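Long-range contacts in DegV family protein (Streptococcus agalactiae, PDB 3LUP), which binds long-chain fatty acids such as elaidic acid and may play a role in lipid transport or fatty acid metabolism: residues I9-A14 with A125-L130; T120-A125 with E156-F161; G228-A233 with F279-K284. All coordinates share one frame; numbering follows the deposited sequence.

Contact 1: I9-A14 with A125-L130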
loop_
_atom_site.group_PDB
_atom_site.type_symbol
_atom_site.label_atom_id
_atom_site.label_comp_id
_atom_site.label_asym_id
_atom_site.label_seq_id
_atom_site.Cartn_x
_atom_site.Cartn_y
_atom_site.Cartn_z
ATOM N N ILE A 9 -9.904 6.572 -8.370
ATOM C CA ILE A 9 -9.643 7.156 -7.060
ATOM C C ILE A 9 -8.808 6.231 -6.172
ATOM O O ILE A 9 -9.028 5.001 -6.101
ATOM C CB ILE A 9 -10.933 7.626 -6.328
ATOM C CG1 ILE A 9 -11.683 8.664 -7.154
ATOM C CG2 ILE A 9 -10.596 8.303 -5.024
ATOM C CD1 ILE A 9 -12.630 8.096 -8.161
ATOM N N THR A 10 -7.838 6.861 -5.515
ATOM C CA THR A 10 -6.938 6.187 -4.613
ATOM C C THR A 10 -6.569 7.130 -3.483
ATOM O O THR A 10 -7.095 8.228 -3.411
ATOM C CB THR A 10 -5.675 5.681 -5.348
ATOM O OG1 THR A 10 -4.865 4.935 -4.425
ATOM C CG2 THR A 10 -4.877 6.838 -5.931
ATOM N N ASP A 11 -5.681 6.697 -2.600
ATOM C CA ASP A 11 -5.244 7.541 -1.509
ATOM C C ASP A 11 -3.734 7.646 -1.561
ATOM O O ASP A 11 -3.095 6.971 -2.348
ATOM C CB ASP A 11 -5.744 7.005 -0.163
ATOM C CG ASP A 11 -5.429 5.525 0.033
ATOM O OD1 ASP A 11 -4.221 5.151 -0.017
ATOM O OD2 ASP A 11 -6.401 4.742 0.231
ATOM N N THR A 12 -3.169 8.514 -0.737
ATOM C CA THR A 12 -1.742 8.799 -0.789
ATOM C C THR A 12 -0.852 7.656 -0.266
ATOM O O THR A 12 0.374 7.749 -0.358
ATOM C CB THR A 12 -1.396 10.095 -0.058
ATOM O OG1 THR A 12 -1.747 9.954 1.317
ATOM C CG2 THR A 12 -2.154 11.265 -0.653
ATOM N N SER A 13 -1.451 6.577 0.243
ATOM C CA SER A 13 -0.673 5.407 0.650
ATOM C C SER A 13 -0.247 4.569 -0.552
ATOM O O SER A 13 0.673 3.766 -0.457
ATOM C CB SER A 13 -1.441 4.547 1.660
ATOM O OG SER A 13 -2.313 3.618 1.017
ATOM N N ALA A 14 -0.925 4.746 -1.680
ATOM C CA ALA A 14 -0.554 4.067 -2.928
ATOM C C ALA A 14 0.702 4.701 -3.498
ATOM O O ALA A 14 0.814 5.923 -3.542
ATOM C CB ALA A 14 -1.671 4.166 -3.922
ATOM N N ALA A 125 3.183 0.176 -3.271
ATOM C CA ALA A 125 3.440 0.055 -4.709
ATOM C C ALA A 125 2.501 -0.880 -5.487
ATOM O O ALA A 125 2.127 -0.566 -6.630
ATOM C CB ALA A 125 4.890 -0.308 -4.954
ATOM N N PRO A 126 2.139 -2.045 -4.899
ATOM C CA PRO A 126 1.113 -2.871 -5.537
ATOM C C PRO A 126 -0.200 -2.127 -5.759
ATOM O O PRO A 126 -0.830 -2.298 -6.807
ATOM C CB PRO A 126 0.937 -4.018 -4.535
ATOM C CG PRO A 126 2.292 -4.226 -4.014
ATOM C CD PRO A 126 2.822 -2.807 -3.831
ATOM N N GLN A 127 -0.593 -1.311 -4.782
ATOM C CA GLN A 127 -1.786 -0.488 -4.895
ATOM C C GLN A 127 -1.673 0.427 -6.119
ATOM O O GLN A 127 -2.596 0.494 -6.937
ATOM C CB GLN A 127 -1.978 0.345 -3.628
ATOM C CG GLN A 127 -3.444 0.637 -3.243
ATOM C CD GLN A 127 -3.557 1.694 -2.153
ATOM O OE1 GLN A 127 -2.751 1.745 -1.226
ATOM N NE2 GLN A 127 -4.552 2.548 -2.265
ATOM N N GLY A 128 -0.525 1.093 -6.258
ATOM C CA GLY A 128 -0.308 2.077 -7.302
ATOM C C GLY A 128 -0.288 1.397 -8.640
ATOM O O GLY A 128 -0.840 1.905 -9.621
ATOM N N ASN A 129 0.344 0.232 -8.675
ATOM C CA ASN A 129 0.328 -0.628 -9.858
ATOM C C ASN A 129 -1.083 -1.018 -10.292
ATOM O O ASN A 129 -1.355 -1.057 -11.475
ATOM C CB ASN A 129 1.152 -1.888 -9.615
ATOM C CG ASN A 129 2.665 -1.625 -9.586
ATOM O OD1 ASN A 129 3.430 -2.508 -9.193
ATOM N ND2 ASN A 129 3.097 -0.432 -10.015
ATOM N N LEU A 130 -1.977 -1.282 -9.337
ATOM C CA LEU A 130 -3.375 -1.571 -9.668
ATOM C C LEU A 130 -4.044 -0.422 -10.401
ATOM O O LEU A 130 -4.770 -0.629 -11.366
ATOM C CB LEU A 130 -4.188 -1.935 -8.425
ATOM C CG LEU A 130 -3.911 -3.326 -7.849
ATOM C CD1 LEU A 130 -4.641 -3.487 -6.518
ATOM C CD2 LEU A 130 -4.269 -4.441 -8.825
#
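Two flat groups meet here, the side-chain amide of Gln127 and the carboxylate of Asp11, with planes 67° apart. The methyl of Ala14 lies over the amide, CB 3.6 Å from Gln127 CD. On the side toward Asp11, Gln127 NE2 gives a weak bond to Asp11 OD1, long at 3.5 Å but nearly straight (162°). The main acceptor of NE2 is Leu90 O, which also takes the hydroxyl of Thr10; Thr10 OG1 itself lies 3.2 Å from Gln127 NE2 at an angle too poor for a bond. Gln127 can span the distance because its chain runs extended beyond CG. Asp11 OD1 is held mainly from its own loop: Ser13 OG donates to Asp11 OD1 over 2.7 Å from the syn side, somewhat out of the carboxylate plane, and the N-H of Ser13, N 3.1 Å from Asp11 OD1, meets the anti lone pair of that oxygen. The latter bond makes an Asx turn within the type I turn from Asp11 to Ala14, which follows the C-terminal end of strand 6-11 in the four-stranded parallel sheet. Gln127 thus brings helix 124-138 to the loop after that strand. The amide oxygen of Gln127 is bonded to Thr123 OG1, which also pairs with Ser13 OG.

Contact 2: T120-A125 with E156-F161. With ELA (Elaidic acid), chain B.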
loop_
_atom_site.group_PDB
_atom_site.type_symbol
_atom_site.label_atom_id
_atom_site.label_comp_id
_atom_site.label_asym_id
_atom_site.label_seq_id
_atom_site.Cartn_x
_atom_site.Cartn_y
_atom_site.Cartn_z
ATOM N N THR A 120 -8.483 -3.842 -1.935
ATOM C CA THR A 120 -7.194 -4.063 -2.571
ATOM C C THR A 120 -6.335 -4.989 -1.751
ATOM O O THR A 120 -5.455 -5.628 -2.298
ATOM C CB THR A 120 -6.428 -2.763 -2.824
ATOM O OG1 THR A 120 -6.067 -2.165 -1.568
ATOM C CG2 THR A 120 -7.277 -1.802 -3.642
ATOM N N LYS A 121 -6.582 -5.054 -0.443
ATOM C CA LYS A 121 -5.832 -5.935 0.466
ATOM C C LYS A 121 -4.336 -5.635 0.493
ATOM O O LYS A 121 -3.521 -6.449 0.949
ATOM C CB LYS A 121 -6.064 -7.401 0.129
ATOM C CG LYS A 121 -7.510 -7.847 0.249
ATOM C CD LYS A 121 -7.575 -9.326 -0.013
ATOM C CE LYS A 121 -8.984 -9.834 -0.048
ATOM N NZ LYS A 121 -8.932 -11.242 -0.537
ATOM N N ILE A 122 -3.974 -4.455 0.009
ATOM C CA ILE A 122 -2.574 -4.058 -0.036
ATOM C C ILE A 122 -2.428 -2.538 0.094
ATOM O O ILE A 122 -3.389 -1.843 0.447
ATOM C CB ILE A 122 -1.856 -4.666 -1.280
ATOM C CG1 ILE A 122 -0.349 -4.763 -1.038
ATOM C CG2 ILE A 122 -2.288 -4.001 -2.605
ATOM C CD1 ILE A 122 0.013 -5.851 0.010
ATOM N N THR A 123 -1.227 -2.038 -0.138
ATOM C CA THR A 123 -0.983 -0.609 -0.111
ATOM C C THR A 123 0.353 -0.348 -0.784
ATOM O O THR A 123 0.894 -1.238 -1.418
ATOM C CB THR A 123 -1.064 -0.034 1.346
ATOM O OG1 THR A 123 -1.068 1.393 1.297
ATOM C CG2 THR A 123 0.086 -0.521 2.225
ATOM N N SER A 124 0.882 0.863 -0.665
ATOM C CA SER A 124 2.171 1.195 -1.273
ATOM C C SER A 124 2.143 0.857 -2.776
ATOM O O SER A 124 1.156 1.178 -3.454
ATOM C CB SER A 124 3.310 0.476 -0.533
ATOM O OG SER A 124 4.569 0.779 -1.104
ATOM N N ALA A 125 3.183 0.176 -3.271
ATOM C CA ALA A 125 3.440 0.055 -4.709
ATOM C C ALA A 125 2.501 -0.880 -5.487
ATOM O O ALA A 125 2.127 -0.566 -6.630
ATOM C CB ALA A 125 4.890 -0.308 -4.954
ATOM N N GLU A 156 -5.661 -10.793 -6.090
ATOM C CA GLU A 156 -5.378 -12.133 -5.557
ATOM C C GLU A 156 -3.931 -12.612 -5.681
ATOM O O GLU A 156 -3.508 -13.496 -4.937
ATOM C CB GLU A 156 -6.293 -13.166 -6.219
ATOM C CG GLU A 156 -7.778 -12.882 -6.044
ATOM C CD GLU A 156 -8.191 -12.787 -4.587
ATOM O OE1 GLU A 156 -8.444 -13.848 -3.972
ATOM O OE2 GLU A 156 -8.278 -11.660 -4.060
ATOM N N LYS A 157 -3.176 -12.068 -6.625
ATOM C CA LYS A 157 -1.817 -12.541 -6.838
ATOM C C LYS A 157 -0.799 -11.631 -6.182
ATOM O O LYS A 157 0.324 -12.044 -5.948
ATOM C CB LYS A 157 -1.503 -12.722 -8.324
ATOM C CG LYS A 157 -2.531 -13.516 -9.146
ATOM C CD LYS A 157 -2.794 -14.936 -8.643
ATOM C CE LYS A 157 -1.764 -15.924 -9.142
ATOM N NZ LYS A 157 -2.046 -17.321 -8.670
ATOM N N ILE A 158 -1.209 -10.400 -5.875
ATOM C CA ILE A 158 -0.372 -9.445 -5.157
ATOM C C ILE A 158 0.083 -10.027 -3.813
ATOM O O ILE A 158 -0.657 -10.760 -3.157
ATOM C CB ILE A 158 -1.103 -8.098 -4.959
ATOM C CG1 ILE A 158 -1.141 -7.315 -6.268
ATOM C CG2 ILE A 158 -0.420 -7.232 -3.908
ATOM C CD1 ILE A 158 -2.285 -6.361 -6.367
ATOM N N GLU A 159 1.312 -9.716 -3.425
ATOM C CA GLU A 159 1.884 -10.182 -2.177
ATOM C C GLU A 159 2.663 -9.030 -1.590
ATOM O O GLU A 159 3.232 -8.227 -2.335
ATOM C CB GLU A 159 2.859 -11.338 -2.427
ATOM C CG GLU A 159 2.246 -12.596 -3.081
ATOM C CD GLU A 159 1.255 -13.364 -2.176
ATOM O OE1 GLU A 159 1.387 -13.337 -0.916
ATOM O OE2 GLU A 159 0.346 -14.008 -2.746
ATOM N N GLY A 160 2.714 -8.957 -0.265
ATOM C CA GLY A 160 3.467 -7.922 0.417
ATOM C C GLY A 160 4.118 -8.495 1.655
ATOM O O GLY A 160 3.428 -8.887 2.592
ATOM N N PHE A 161 5.447 -8.556 1.649
ATOM C CA PHE A 161 6.220 -9.096 2.762
ATOM C C PHE A 161 7.095 -8.012 3.390
ATOM O O PHE A 161 7.606 -7.155 2.689
ATOM C CB PHE A 161 7.059 -10.276 2.277
ATOM C CG PHE A 161 6.258 -11.544 2.066
ATOM C CD1 PHE A 161 6.399 -12.630 2.945
ATOM C CD2 PHE A 161 5.358 -11.654 1.012
ATOM C CE1 PHE A 161 5.655 -13.801 2.776
ATOM C CE2 PHE A 161 4.613 -12.836 0.830
ATOM C CZ PHE A 161 4.764 -13.910 1.720
HETATM C CA ELA B . -6.794 4.339 10.031
HETATM C C ELA B . -7.269 4.714 11.439
HETATM O O ELA B . -6.477 4.865 12.416
HETATM C C3 ELA B . -5.882 5.380 9.387
HETATM C C4 ELA B . -5.697 5.106 7.898
HETATM C C5 ELA B . -4.216 4.947 7.501
HETATM C C6 ELA B . -3.723 3.511 7.722
HETATM C C7 ELA B . -2.215 3.284 7.727
HETATM C C8 ELA B . -1.909 1.811 8.025
HETATM C C9 ELA B . -0.694 1.321 7.251
HETATM C C10 ELA B . -0.036 0.029 7.558
HETATM C C11 ELA B . 1.423 -0.172 7.197
HETATM C C12 ELA B . 1.672 -1.482 6.461
HETATM C C13 ELA B . 2.056 -1.292 5.004
HETATM C C14 ELA B . 2.985 -2.380 4.481
HETATM C C15 ELA B . 3.403 -2.064 3.037
HETATM C C16 ELA B . 4.066 -3.237 2.313
HETATM C C17 ELA B . 3.242 -3.677 1.108
HETATM C C18 ELA B . 4.110 -4.095 -0.072
HETATM O OXT ELA B . -8.497 4.858 11.641
#
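Lys121 NZ has two partners: a hydrogen bond to the carbonyl of Glu197, and a long salt bridge to Glu156, its OE2 3.6 Å from Lys121 NZ. The lysine chain is extended beyond CG, whereas the glutamate folds back at its second torsion (chi2 -58°), and the two chains meet obliquely. Behind this pair the contact turns apolar. Ile122 and Ile158 cross at a slant, and the CG2 methyl of Ile158 does the touching, 3.8 Å from Ile122 CG1 and 3.9 Å from Ile122 CB. Ile122 CG1 stands anti to the backbone N (chi1 -156°), and CD1 beyond it reaches 4.0 Å from Gly160 CA. The two segments belong to different halves of the DegV fold: 120-125 follows the edge strand 114-116 of the parallel sheet and enters helix 124-138, while 156-161 runs into strand 159-163 of the mixed sheet. The tail of elaidic acid, a ligand also hydrogen-bonded to Arg175, lies against both segments. Its terminal methyl C18 lies 3.9 Å from Gly160 CA, C17 is 4.0 Å from Ile122 CD1, and the chain passes Thr123, whose CG2 is 3.5 Å from C13.

Contact 3: G228-A233 with F279-K284. With ELA (Elaidic acid), chain B.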
loop_
_atom_site.group_PDB
_atom_site.type_symbol
_atom_site.label_atom_id
_atom_site.label_comp_id
_atom_site.label_asym_id
_atom_site.label_seq_id
_atom_site.Cartn_x
_atom_site.Cartn_y
_atom_site.Cartn_z
ATOM N N GLY A 228 4.016 -16.538 -12.768
ATOM C CA GLY A 228 3.749 -15.578 -13.824
ATOM C C GLY A 228 4.712 -14.420 -13.843
ATOM O O GLY A 228 5.804 -14.491 -13.268
ATOM N N GLU A 229 4.299 -13.343 -14.501
ATOM C CA GLU A 229 5.159 -12.179 -14.697
ATOM C C GLU A 229 4.758 -11.055 -13.748
ATOM O O GLU A 229 3.630 -10.550 -13.812
ATOM C CB GLU A 229 5.095 -11.724 -16.161
ATOM C CG GLU A 229 5.631 -12.748 -17.167
ATOM C CD GLU A 229 7.162 -12.759 -17.235
ATOM O OE1 GLU A 229 7.761 -11.677 -17.468
ATOM O OE2 GLU A 229 7.769 -13.841 -17.061
ATOM N N TYR A 230 5.677 -10.666 -12.862
ATOM C CA TYR A 230 5.357 -9.701 -11.809
ATOM C C TYR A 230 6.210 -8.453 -11.822
ATOM O O TYR A 230 7.421 -8.530 -11.969
ATOM C CB TYR A 230 5.518 -10.352 -10.440
ATOM C CG TYR A 230 4.514 -11.433 -10.144
ATOM C CD1 TYR A 230 3.350 -11.151 -9.430
ATOM C CD2 TYR A 230 4.730 -12.754 -10.575
ATOM C CE1 TYR A 230 2.424 -12.146 -9.149
ATOM C CE2 TYR A 230 3.804 -13.753 -10.304
ATOM C CZ TYR A 230 2.658 -13.441 -9.584
ATOM O OH TYR A 230 1.739 -14.431 -9.316
ATOM N N ASP A 231 5.583 -7.297 -11.637
ATOM C CA ASP A 231 6.322 -6.102 -11.228
ATOM C C ASP A 231 6.737 -6.276 -9.756
ATOM O O ASP A 231 5.882 -6.576 -8.897
ATOM C CB ASP A 231 5.477 -4.840 -11.438
ATOM C CG ASP A 231 5.312 -4.474 -12.936
ATOM O OD1 ASP A 231 6.344 -4.399 -13.657
ATOM O OD2 ASP A 231 4.158 -4.250 -13.394
ATOM N N ILE A 232 8.038 -6.131 -9.472
ATOM C CA ILE A 232 8.545 -6.284 -8.095
ATOM C C ILE A 232 9.107 -4.974 -7.514
ATOM O O ILE A 232 9.882 -4.272 -8.170
ATOM C CB ILE A 232 9.617 -7.406 -7.960
ATOM C CG1 ILE A 232 9.211 -8.649 -8.743
ATOM C CG2 ILE A 232 9.838 -7.781 -6.491
ATOM C CD1 ILE A 232 10.338 -9.628 -8.947
ATOM N N ALA A 233 8.720 -4.662 -6.277
ATOM C CA ALA A 233 9.112 -3.419 -5.640
ATOM C C ALA A 233 9.766 -3.725 -4.299
ATOM O O ALA A 233 9.187 -4.439 -3.479
ATOM C CB ALA A 233 7.883 -2.521 -5.442
ATOM N N PHE A 279 8.894 -6.055 0.487
ATOM C CA PHE A 279 8.686 -6.107 -0.948
ATOM C C PHE A 279 7.194 -6.214 -1.249
ATOM O O PHE A 279 6.403 -6.636 -0.397
ATOM C CB PHE A 279 9.505 -7.222 -1.634
ATOM C CG PHE A 279 9.000 -8.617 -1.371
ATOM C CD1 PHE A 279 9.633 -9.431 -0.434
ATOM C CD2 PHE A 279 7.921 -9.120 -2.069
ATOM C CE1 PHE A 279 9.187 -10.727 -0.181
ATOM C CE2 PHE A 279 7.461 -10.408 -1.832
ATOM C CZ PHE A 279 8.097 -11.221 -0.881
ATOM N N GLY A 280 6.819 -5.812 -2.460
ATOM C CA GLY A 280 5.479 -6.051 -2.964
ATOM C C GLY A 280 5.585 -6.483 -4.409
ATOM O O GLY A 280 6.404 -5.922 -5.160
ATOM N N ILE A 281 4.784 -7.488 -4.783
ATOM C CA ILE A 281 4.680 -7.930 -6.172
ATOM C C ILE A 281 3.266 -7.715 -6.722
ATOM O O ILE A 281 2.274 -7.779 -5.982
ATOM C CB ILE A 281 5.128 -9.413 -6.383
ATOM C CG1 ILE A 281 4.078 -10.394 -5.838
ATOM C CG2 ILE A 281 6.572 -9.652 -5.842
ATOM C CD1 ILE A 281 4.393 -11.860 -6.062
ATOM N N THR A 282 3.197 -7.450 -8.022
ATOM C CA THR A 282 1.944 -7.234 -8.710
ATOM C C THR A 282 2.049 -7.921 -10.053
ATOM O O THR A 282 3.070 -7.775 -10.727
ATOM C CB THR A 282 1.688 -5.729 -8.974
ATOM O OG1 THR A 282 1.804 -5.012 -7.749
ATOM C CG2 THR A 282 0.307 -5.497 -9.539
ATOM N N PRO A 283 0.991 -8.660 -10.460
ATOM C CA PRO A 283 0.969 -9.261 -11.786
ATOM C C PRO A 283 1.112 -8.195 -12.867
ATOM O O PRO A 283 0.562 -7.106 -12.739
ATOM C CB PRO A 283 -0.432 -9.868 -11.869
ATOM C CG PRO A 283 -0.876 -10.004 -10.464
ATOM C CD PRO A 283 -0.266 -8.901 -9.722
ATOM N N LYS A 284 1.856 -8.502 -13.918
ATOM C CA LYS A 284 1.858 -7.639 -15.082
ATOM C C LYS A 284 0.502 -7.658 -15.780
ATOM O O LYS A 284 -0.150 -8.700 -15.907
ATOM C CB LYS A 284 2.975 -8.007 -16.053
ATOM C CG LYS A 284 4.310 -7.519 -15.585
ATOM C CD LYS A 284 5.375 -7.733 -16.615
ATOM C CE LYS A 284 6.721 -7.614 -15.949
ATOM N NZ LYS A 284 7.811 -7.637 -16.937
HETATM C CA ELA B . -6.794 4.339 10.031
HETATM C C ELA B . -7.269 4.714 11.439
HETATM O O ELA B . -6.477 4.865 12.416
HETATM C C3 ELA B . -5.882 5.380 9.387
HETATM C C4 ELA B . -5.697 5.106 7.898
HETATM C C5 ELA B . -4.216 4.947 7.501
HETATM C C6 ELA B . -3.723 3.511 7.722
HETATM C C7 ELA B . -2.215 3.284 7.727
HETATM C C8 ELA B . -1.909 1.811 8.025
HETATM C C9 ELA B . -0.694 1.321 7.251
HETATM C C10 ELA B . -0.036 0.029 7.558
HETATM C C11 ELA B . 1.423 -0.172 7.197
HETATM C C12 ELA B . 1.672 -1.482 6.461
HETATM C C13 ELA B . 2.056 -1.292 5.004
HETATM C C14 ELA B . 2.985 -2.380 4.481
HETATM C C15 ELA B . 3.403 -2.064 3.037
HETATM C C16 ELA B . 4.066 -3.237 2.313
HETATM C C17 ELA B . 3.242 -3.677 1.108
HETATM C C18 ELA B . 4.110 -4.095 -0.072
HETATM O OXT ELA B . -8.497 4.858 11.641
HETATM O O HOH W 1 1.772 -4.692 -12.342
#
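Ile281 sets CG1 between its backbone N and carbonyl carbon (chi1 74°) and then extends, so that CD1 reaches one face of the Tyr230 ring. The result is a CH-pi contact: Ile281 CD1 sits 3.9 Å from the Tyr230 ring centroid, 26° off the normal and offset toward the rim. The other branch of Ile281, CG2, lies beside Ile232 CG2 at 3.8 Å, the two side chains pointing the same way. Strands 230-233 and 279-283 are antiparallel neighbours in the mixed sheet, their axes at 162°. Asp231 with Thr282 and Ala233 with Gly280 are hydrogen-bonded pairs, the first joined by Asp231 N to Thr282 O at 2.7 Å and Thr282 N to Asp231 O at 3.0 Å. Beyond Pro283, Lys284 N reaches Glu229 O over 2.7 Å, a nearly straight bond. One water donates both to Asp231 OD2, at 2.6 Å, and to Pro283 O. At the far end main-chain atoms of Phe279 and Gly280 border the ligand methyl, Gly280 CA 3.8 Å from elaidic acid C18. Main-chain bonds thus set the register of the strands, while the charged side chains at the Lys284 end turn to partners outside the pair, Asp231 OD2 to Arg132 and Lys284 NZ to Asp258, in salt bridges.

Contacts 1 and 2 share Ala125 and helix 124-138, which stands between the parallel sheet and the mixed sheet; contact 3 lies within the mixed sheet, whose strand 277-283 neighbours strand 159-163 of contact 2. Contact 1 is buried near the chain centre and is mixed: a methyl over an amide, with a weak amide-carboxylate bond and hydroxyls around it. Contact 2 is partly buried, apolar beside the lipid tail and charged toward its exposed end. Contact 3, also buried for most of its residues but farther from the centre, depends on main-chain pairing, with charged groups toward its more exposed end. The hydroxyls of Ser13 and Thr123 connect contacts 1 and 2, and Pro126 packs against Thr282 between contacts 1 and 3.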